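Side-chain contacts in lipoate-protein ligase, putative (Streptococcus pneumoniae, PDB 1VQZ), which is a putative member of the lipoate-protein ligase family, pairing a lipoyl ligase A/B-type catalytic domain with a smaller C-terminal domain: residues A[41-46]-A[152-157]; A[80-85]-A[145-150]; A[269-274]-A[336-341]. All coordinates share one frame; numbering follows the deposited sequence.

Contact 1 (A[41-46]-A[152-157]); sequences DQIFLL and NGRIMH
R154 reaches from strand 154-162 toward I43 and the backbone of D41, over strand 93-101, which lies between the two segments. From CB outward, CG lies anti to the backbone N (chi1 -171°), CG and CD run on extended, and the side chain packs on I99 of the strand between. None of these carbons meets segment 41-46. The bend at chi3 (-95°) then brings the guanidinium up to that segment.

NH1 is the first atom to touch across the contact, lying 3.9 Å from CD1 of I43, which comes in at the guanidinium edge, close to its plane. I43 gets there with an extended chain, its CG1 anti to the carbonyl carbon. NH2 comes within 4.4 Å of D41 CA. The D41 carboxylate itself does not close on the arginine: OD1 stays 5.3 Å from NH2.

What holds the guanidinium is main chain. F34 O binds NH1, and E40 O binds NH2, with L37 O as a weak third partner. A buried arginine thus ties the end of helix 23-36 and the turn after it to the face of the large mixed sheet in the catalytic domain.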
loop_
_atom_site.group_PDB
_atom_site.type_symbol
_atom_site.label_atom_id
_atom_site.label_comp_id
_atom_site.label_asym_id
_atom_site.label_seq_id
_atom_site.Cartn_x
_atom_site.Cartn_y
_atom_site.Cartn_z
ATOM N N ASP A 41 -18.041 9.268 8.224
ATOM C CA ASP A 41 -16.947 9.048 9.173
ATOM C C ASP A 41 -16.255 7.685 9.110
ATOM O O ASP A 41 -15.106 7.554 9.535
ATOM C CB ASP A 41 -17.481 9.211 10.574
ATOM C CG ASP A 41 -17.899 10.643 10.881
ATOM O OD1 ASP A 41 -17.330 11.578 10.298
ATOM O OD2 ASP A 41 -18.787 10.812 11.731
ATOM N N GLN A 42 -16.973 6.667 8.653
ATOM C CA GLN A 42 -16.443 5.310 8.531
ATOM C C GLN A 42 -16.960 4.673 7.272
ATOM O O GLN A 42 -18.187 4.643 7.039
ATOM C CB GLN A 42 -16.922 4.401 9.679
ATOM C CG GLN A 42 -16.218 4.582 10.977
ATOM C CD GLN A 42 -16.782 5.713 11.779
ATOM O OE1 GLN A 42 -17.989 5.978 11.742
ATOM N NE2 GLN A 42 -15.908 6.412 12.505
ATOM N N ILE A 43 -16.042 4.099 6.514
ATOM C CA ILE A 43 -16.357 3.494 5.208
ATOM C C ILE A 43 -15.645 2.164 5.061
ATOM O O ILE A 43 -14.458 2.038 5.383
ATOM C CB ILE A 43 -16.009 4.417 3.971
ATOM C CG1 ILE A 43 -16.678 5.794 4.073
ATOM C CG2 ILE A 43 -16.425 3.716 2.675
ATOM C CD1 ILE A 43 -16.215 6.810 3.058
ATOM N N PHE A 44 -16.400 1.167 4.602
ATOM C CA PHE A 44 -15.924 -0.194 4.402
ATOM C C PHE A 44 -16.246 -0.642 2.965
ATOM O O PHE A 44 -17.365 -0.429 2.451
ATOM C CB PHE A 44 -16.572 -1.162 5.410
ATOM C CG PHE A 44 -16.190 -2.630 5.194
ATOM C CD1 PHE A 44 -14.869 -3.058 5.355
ATOM C CD2 PHE A 44 -17.148 -3.590 4.803
ATOM C CE1 PHE A 44 -14.526 -4.407 5.127
ATOM C CE2 PHE A 44 -16.790 -4.939 4.581
ATOM C CZ PHE A 44 -15.492 -5.334 4.753
ATOM N N LEU A 45 -15.265 -1.249 2.321
ATOM C CA LEU A 45 -15.497 -1.969 1.063
ATOM C C LEU A 45 -14.555 -3.129 0.825
ATOM O O LEU A 45 -13.407 -3.122 1.287
ATOM C CB LEU A 45 -15.454 -1.057 -0.171
ATOM C CG LEU A 45 -14.288 -0.132 -0.455
ATOM C CD1 LEU A 45 -14.277 0.273 -1.914
ATOM C CD2 LEU A 45 -14.408 1.139 0.440
ATOM N N LEU A 46 -15.095 -4.107 0.079
ATOM C CA LEU A 46 -14.366 -5.271 -0.441
ATOM C C LEU A 46 -14.415 -5.264 -1.975
ATOM O O LEU A 46 -15.435 -4.972 -2.544
ATOM C CB LEU A 46 -14.989 -6.553 0.077
ATOM C CG LEU A 46 -15.071 -6.701 1.601
ATOM C CD1 LEU A 46 -16.022 -7.832 2.058
ATOM C CD2 LEU A 46 -13.698 -6.877 2.139
ATOM N N ASN A 152 -4.757 14.264 6.650
ATOM C CA ASN A 152 -5.166 15.028 7.857
ATOM C C ASN A 152 -6.568 14.586 8.254
ATOM O O ASN A 152 -7.502 14.519 7.447
ATOM C CB ASN A 152 -5.045 16.566 7.732
ATOM N N GLY A 153 -6.641 14.165 9.500
ATOM C CA GLY A 153 -7.877 13.825 10.150
ATOM C C GLY A 153 -8.527 12.557 9.646
ATOM O O GLY A 153 -9.624 12.294 10.053
ATOM N N ARG A 154 -7.865 11.803 8.779
ATOM C CA ARG A 154 -8.455 10.608 8.174
ATOM C C ARG A 154 -7.460 9.465 7.904
ATOM O O ARG A 154 -6.343 9.632 7.323
ATOM C CB ARG A 154 -9.224 11.010 6.908
ATOM C CG ARG A 154 -10.034 9.945 6.311
ATOM C CD ARG A 154 -10.912 10.419 5.134
ATOM N NE ARG A 154 -12.196 10.726 5.635
ATOM C CZ ARG A 154 -13.375 10.242 5.263
ATOM N NH1 ARG A 154 -13.589 9.469 4.221
ATOM N NH2 ARG A 154 -14.401 10.646 5.983
ATOM N N ILE A 155 -7.881 8.274 8.320
ATOM C CA ILE A 155 -7.050 7.075 8.327
ATOM C C ILE A 155 -7.611 6.027 7.397
ATOM O O ILE A 155 -8.816 5.780 7.419
ATOM C CB ILE A 155 -7.041 6.477 9.733
ATOM C CG1 ILE A 155 -6.471 7.503 10.742
ATOM C CG2 ILE A 155 -6.257 5.131 9.761
ATOM C CD1 ILE A 155 -6.730 7.193 12.168
HETATM N N MSE A 156 -6.743 5.414 6.582
HETATM C CA MSE A 156 -7.132 4.247 5.805
HETATM C C MSE A 156 -6.232 3.074 6.120
HETATM O O MSE A 156 -5.018 3.177 6.068
HETATM C CB MSE A 156 -7.121 4.532 4.297
HETATM C CG MSE A 156 -7.527 3.336 3.469
HETATM SE SE MSE A 156 -7.593 3.686 1.516
HETATM C CE MSE A 156 -5.623 4.148 1.275
ATOM N N HIS A 157 -6.863 1.965 6.448
ATOM C CA HIS A 157 -6.215 0.659 6.500
ATOM C C HIS A 157 -6.714 -0.138 5.290
ATOM O O HIS A 157 -7.911 -0.300 5.119
ATOM C CB HIS A 157 -6.609 -0.111 7.740
ATOM C CG HIS A 157 -6.043 0.453 9.001
ATOM N ND1 HIS A 157 -4.855 0.001 9.543
ATOM C CD2 HIS A 157 -6.459 1.465 9.794
ATOM C CE1 HIS A 157 -4.586 0.693 10.636
ATOM N NE2 HIS A 157 -5.547 1.582 10.811
#

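Contact 2 (A[80-85]-A[145-150]); sequences RISGGG and GNAQAY. With EDO (1,2-ethanediol), chain P.
G85 O is gripped end-on by two nitrogens of R80. NH2 is 2.8 Å from this oxygen, in the carbonyl plane and on a lone pair; NH1 lies 3.1 Å from the same oxygen, nearly in line with the C=O bond. NH2 also gives a 2.8 Å bond to G83 O. That one is straight at the hydrogen (166°), although the donor stands well above the G83 carbonyl plane. With a weak NE bond to S82 OG added, the guanidinium is engaged at its NH1/NH2 end by G85 O and along its NE/NH2 side by S82 OG and G83 O, all near its plane. G84, between the two bound carbonyls, has a backbone shape that a side chain would not tolerate.

The loop so fixed rests on strand 141-151. S82 OG lies 4.1 Å from A147 CB, and S82 CB nears Q148 O (4.3 Å); chi1 of 53° sets OG between the backbone N and the carbonyl carbon, and H158 NE2 is its stronger partner. One step back, I81 O is 4.2 Å from A149 CB. No direct hydrogen bond joins the segments. A water bridges them instead: it accepts from G83 N at 2.9 Å and donates to Q148 O at 2.7 Å.

A 1,2-ethanediol, probably from the crystallisation liquor, lies against A147 and bonds weakly to N146 O. This is the glycine-rich RRxSGGG-type loop of the lipoyl ligase A/B family, packed on the large sheet, and a small molecule beside it is consistent with the pocket that the loop lines in relatives.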
loop_
_atom_site.group_PDB
_atom_site.type_symbol
_atom_site.label_atom_id
_atom_site.label_comp_id
_atom_site.label_asym_id
_atom_site.label_seq_id
_atom_site.Cartn_x
_atom_site.Cartn_y
_atom_site.Cartn_z
ATOM N N ARG A 80 -0.169 2.401 -6.060
ATOM C CA ARG A 80 -1.120 2.727 -5.007
ATOM C C ARG A 80 -0.676 3.887 -4.121
ATOM O O ARG A 80 0.445 4.493 -4.274
ATOM C CB ARG A 80 -1.426 1.462 -4.154
ATOM C CG ARG A 80 -0.244 0.925 -3.363
ATOM C CD ARG A 80 -0.632 -0.201 -2.359
ATOM N NE ARG A 80 0.605 -0.493 -1.638
ATOM C CZ ARG A 80 1.582 -1.312 -2.054
ATOM N NH1 ARG A 80 1.433 -2.022 -3.157
ATOM N NH2 ARG A 80 2.722 -1.395 -1.350
ATOM N N ILE A 81 -1.586 4.287 -3.231
ATOM C CA ILE A 81 -1.310 5.480 -2.399
ATOM C C ILE A 81 -0.781 5.175 -1.011
ATOM O O ILE A 81 -0.643 6.084 -0.224
ATOM C CB ILE A 81 -2.509 6.469 -2.353
ATOM C CG1 ILE A 81 -3.684 5.901 -1.548
ATOM C CG2 ILE A 81 -2.931 6.822 -3.786
ATOM C CD1 ILE A 81 -4.861 6.843 -1.413
ATOM N N SER A 82 -0.488 3.917 -0.698
ATOM C CA SER A 82 0.289 3.577 0.494
ATOM C C SER A 82 1.712 3.090 0.115
ATOM O O SER A 82 1.981 2.683 -1.019
ATOM C CB SER A 82 -0.398 2.469 1.292
ATOM O OG SER A 82 -0.697 1.343 0.473
ATOM N N GLY A 83 2.580 3.081 1.111
ATOM C CA GLY A 83 3.957 2.697 0.958
ATOM C C GLY A 83 4.207 1.234 0.842
ATOM O O GLY A 83 3.290 0.452 0.740
ATOM N N GLY A 84 5.473 0.875 0.833
ATOM C CA GLY A 84 5.894 -0.539 0.704
ATOM C C GLY A 84 6.257 -0.988 -0.695
ATOM O O GLY A 84 6.544 -0.154 -1.601
ATOM N N GLY A 85 6.218 -2.311 -0.878
ATOM C CA GLY A 85 6.660 -2.952 -2.084
ATOM C C GLY A 85 5.565 -3.378 -3.043
ATOM O O GLY A 85 4.374 -3.047 -2.891
ATOM N N GLY A 145 -2.466 -9.184 4.562
ATOM C CA GLY A 145 -1.462 -8.160 4.798
ATOM C C GLY A 145 -2.039 -6.768 4.630
ATOM O O GLY A 145 -2.547 -6.426 3.543
ATOM N N ASN A 146 -1.928 -6.007 5.728
ATOM C CA ASN A 146 -2.478 -4.667 5.918
ATOM C C ASN A 146 -1.455 -3.547 5.717
ATOM O O ASN A 146 -0.279 -3.709 6.030
ATOM C CB ASN A 146 -2.951 -4.573 7.367
ATOM C CG ASN A 146 -3.764 -3.305 7.655
ATOM O OD1 ASN A 146 -4.744 -3.041 6.977
ATOM N ND2 ASN A 146 -3.396 -2.575 8.714
ATOM N N ALA A 147 -1.930 -2.412 5.229
ATOM C CA ALA A 147 -1.149 -1.188 5.178
ATOM C C ALA A 147 -2.027 0.013 5.510
ATOM O O ALA A 147 -3.187 0.079 5.165
ATOM C CB ALA A 147 -0.513 -1.027 3.810
ATOM N N GLN A 148 -1.422 0.991 6.153
ATOM C CA GLN A 148 -2.085 2.183 6.611
ATOM C C GLN A 148 -1.601 3.400 5.801
ATOM O O GLN A 148 -0.404 3.520 5.452
ATOM C CB GLN A 148 -1.793 2.328 8.102
ATOM C CG GLN A 148 -2.534 3.465 8.783
ATOM C CD GLN A 148 -2.270 3.548 10.300
ATOM O OE1 GLN A 148 -2.011 2.533 10.972
ATOM N NE2 GLN A 148 -2.327 4.767 10.832
ATOM N N ALA A 149 -2.538 4.288 5.497
ATOM C CA ALA A 149 -2.251 5.617 4.952
ATOM C C ALA A 149 -2.972 6.657 5.799
ATOM O O ALA A 149 -4.025 6.399 6.331
ATOM C CB ALA A 149 -2.688 5.733 3.478
ATOM N N TYR A 150 -2.389 7.839 5.908
ATOM C CA TYR A 150 -2.940 8.881 6.755
ATOM C C TYR A 150 -2.868 10.177 6.028
ATOM O O TYR A 150 -1.793 10.587 5.597
ATOM C CB TYR A 150 -2.152 9.007 8.046
ATOM C CG TYR A 150 -2.592 10.149 8.902
ATOM C CD1 TYR A 150 -3.708 10.033 9.698
ATOM C CD2 TYR A 150 -1.913 11.370 8.889
ATOM C CE1 TYR A 150 -4.144 11.075 10.507
ATOM C CE2 TYR A 150 -2.344 12.443 9.716
ATOM C CZ TYR A 150 -3.477 12.268 10.521
ATOM O OH TYR A 150 -3.943 13.264 11.349
HETATM C C1 EDO P . 1.154 -1.166 7.424
HETATM O O1 EDO P . 0.951 -0.088 8.357
HETATM C C2 EDO P . 2.488 -1.928 7.423
HETATM O O2 EDO P . 2.712 -2.385 6.059
HETATM O O HOH W 1 1.317 4.264 3.476
#

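Contact 3 (A[269-274]-A[336-341]); sequences GKVEVF and AEAVVG
Strand 269-278 packs against the last turn of helix 332-339, with V271 CA 6.7 Å from A338 CA and V273 CA 6.0 Å from V339 CA. The helix is ending here: V340 N still bonds A336 O at 2.9 Å, but V340 itself has left helical angles.

V271 and V273, two residues apart, both point at the helix, while E272 between them turns to the other face and salt-bridges R261. A338 points back at the strand, and V271 CG1 (3.8 Å) and V273 CG2 (4.1 Å) converge on its CB as neighbouring methyls. The valines share the same rotation, with CG1 anti to the backbone N (chi1 179°), yet each offers a different methyl, because A338 lies between them along the strand.

V273 CG2 does most of the work. It presses on the helix backbone, 3.6 Å from A338 O. V339 points away from the strand; its N is 4.1 Å from V273 CG2 and its own CG2 4.4 Å from that methyl, while its side chain also packs on I282. A338 O is not left to the methyl alone, since R262 NE on the adjacent strand 260-266 donates to it, and R262 NH2 binds E337 O.

The contact is purely apolar between side chains: with an alanine at the interface, the helix end packs directly on two valines. It is the packing of a two-layer alpha/beta unit, with the C-terminal helix lying on one face of the antiparallel strands of the C-terminal domain.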
loop_
_atom_site.group_PDB
_atom_site.type_symbol
_atom_site.label_atom_id
_atom_site.label_comp_id
_atom_site.label_asym_id
_atom_site.label_seq_id
_atom_site.Cartn_x
_atom_site.Cartn_y
_atom_site.Cartn_z
ATOM N N GLY A 269 13.857 -1.820 4.163
ATOM C CA GLY A 269 13.572 -1.214 2.877
ATOM C C GLY A 269 14.772 -0.653 2.161
ATOM O O GLY A 269 15.744 -0.206 2.738
ATOM N N LYS A 270 14.631 -0.667 0.858
ATOM C CA LYS A 270 15.483 0.024 -0.059
ATOM C C LYS A 270 15.165 1.531 -0.090
ATOM O O LYS A 270 13.993 1.933 -0.180
ATOM C CB LYS A 270 15.183 -0.643 -1.419
ATOM C CG LYS A 270 15.892 -0.185 -2.576
ATOM C CD LYS A 270 16.046 -1.332 -3.573
ATOM C CE LYS A 270 15.157 -1.201 -4.717
ATOM N NZ LYS A 270 15.722 -2.040 -5.849
ATOM N N VAL A 271 16.215 2.359 -0.040
ATOM C CA VAL A 271 16.101 3.824 -0.148
ATOM C C VAL A 271 17.033 4.324 -1.264
ATOM O O VAL A 271 18.240 4.100 -1.233
ATOM C CB VAL A 271 16.456 4.549 1.177
ATOM C CG1 VAL A 271 16.357 6.062 1.004
ATOM C CG2 VAL A 271 15.584 4.059 2.312
ATOM N N GLU A 272 16.436 4.981 -2.254
ATOM C CA GLU A 272 17.120 5.538 -3.415
ATOM C C GLU A 272 16.906 7.041 -3.450
ATOM O O GLU A 272 15.781 7.513 -3.471
ATOM C CB GLU A 272 16.591 4.929 -4.691
ATOM C CG GLU A 272 17.445 5.266 -5.948
ATOM C CD GLU A 272 16.923 4.620 -7.228
ATOM O OE1 GLU A 272 15.682 4.424 -7.351
ATOM O OE2 GLU A 272 17.771 4.343 -8.130
ATOM N N VAL A 273 18.000 7.780 -3.464
ATOM C CA VAL A 273 17.958 9.224 -3.352
ATOM C C VAL A 273 18.519 9.902 -4.592
ATOM O O VAL A 273 19.663 9.697 -4.973
ATOM C CB VAL A 273 18.784 9.699 -2.159
ATOM C CG1 VAL A 273 18.739 11.249 -2.078
ATOM C CG2 VAL A 273 18.324 9.042 -0.887
ATOM N N PHE A 274 17.715 10.747 -5.206
ATOM C CA PHE A 274 18.191 11.565 -6.319
ATOM C C PHE A 274 18.261 13.042 -5.842
ATOM O O PHE A 274 17.239 13.672 -5.610
ATOM C CB PHE A 274 17.253 11.451 -7.534
ATOM C CG PHE A 274 17.144 10.063 -8.114
ATOM C CD1 PHE A 274 16.229 9.156 -7.616
ATOM C CD2 PHE A 274 17.912 9.688 -9.204
ATOM C CE1 PHE A 274 16.097 7.892 -8.188
ATOM C CE2 PHE A 274 17.801 8.414 -9.765
ATOM C CZ PHE A 274 16.872 7.521 -9.243
ATOM N N ALA A 336 20.132 9.604 6.705
ATOM C CA ALA A 336 21.219 10.551 6.411
ATOM C C ALA A 336 22.286 9.926 5.524
ATOM O O ALA A 336 22.802 10.563 4.585
ATOM C CB ALA A 336 21.861 11.057 7.674
ATOM N N GLU A 337 22.628 8.680 5.832
ATOM C CA GLU A 337 23.652 7.956 5.079
ATOM C C GLU A 337 23.200 7.728 3.621
ATOM O O GLU A 337 23.959 7.931 2.691
ATOM C CB GLU A 337 23.985 6.640 5.775
ATOM C CG GLU A 337 25.172 5.926 5.189
ATOM C CD GLU A 337 25.529 4.623 5.923
ATOM O OE1 GLU A 337 24.823 4.239 6.900
ATOM O OE2 GLU A 337 26.525 3.990 5.496
ATOM N N ALA A 338 21.943 7.368 3.440
ATOM C CA ALA A 338 21.338 7.279 2.092
ATOM C C ALA A 338 21.418 8.638 1.340
ATOM O O ALA A 338 21.768 8.702 0.158
ATOM C CB ALA A 338 19.911 6.798 2.199
ATOM N N VAL A 339 21.136 9.726 2.046
ATOM C CA VAL A 339 21.127 11.040 1.421
ATOM C C VAL A 339 22.528 11.486 1.032
ATOM O O VAL A 339 22.729 12.049 -0.043
ATOM C CB VAL A 339 20.416 12.101 2.353
ATOM C CG1 VAL A 339 20.544 13.530 1.781
ATOM C CG2 VAL A 339 18.930 11.770 2.495
ATOM N N VAL A 340 23.499 11.262 1.910
ATOM C CA VAL A 340 24.844 11.838 1.710
ATOM C C VAL A 340 25.970 10.970 2.275
ATOM O O VAL A 340 25.859 10.439 3.343
ATOM C CB VAL A 340 24.913 13.316 2.214
ATOM C CG1 VAL A 340 24.518 13.438 3.688
ATOM C CG2 VAL A 340 26.278 13.932 1.988
ATOM N N GLY A 341 27.065 10.865 1.538
ATOM C CA GLY A 341 28.239 10.099 1.986
ATOM C C GLY A 341 28.981 10.803 3.128
ATOM O O GLY A 341 29.867 10.243 3.815
ATOM O OXT GLY A 341 28.709 11.987 3.396
#

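Overall arrangement
Contacts 1 and 2 both belong to the catalytic domain and share its large mixed sheet: strands 154-162 and 141-151 are neighbours there, and M156 O lies 2.8 Å from A149 N, probably hydrogen-bonded. Contact 1 is buried, reaching across an intervening strand with a buried arginine tip. Contact 2 is partly buried, near the centre of the chain; the R80 guanidinium bonds stay within its own loop, and a water makes the link to the strand. Contact 3 is buried too, but in the C-terminal region and wholly apolar between side chains. Its centre is about 32 Å from that of contact 1 and about 21 Å from that of contact 2.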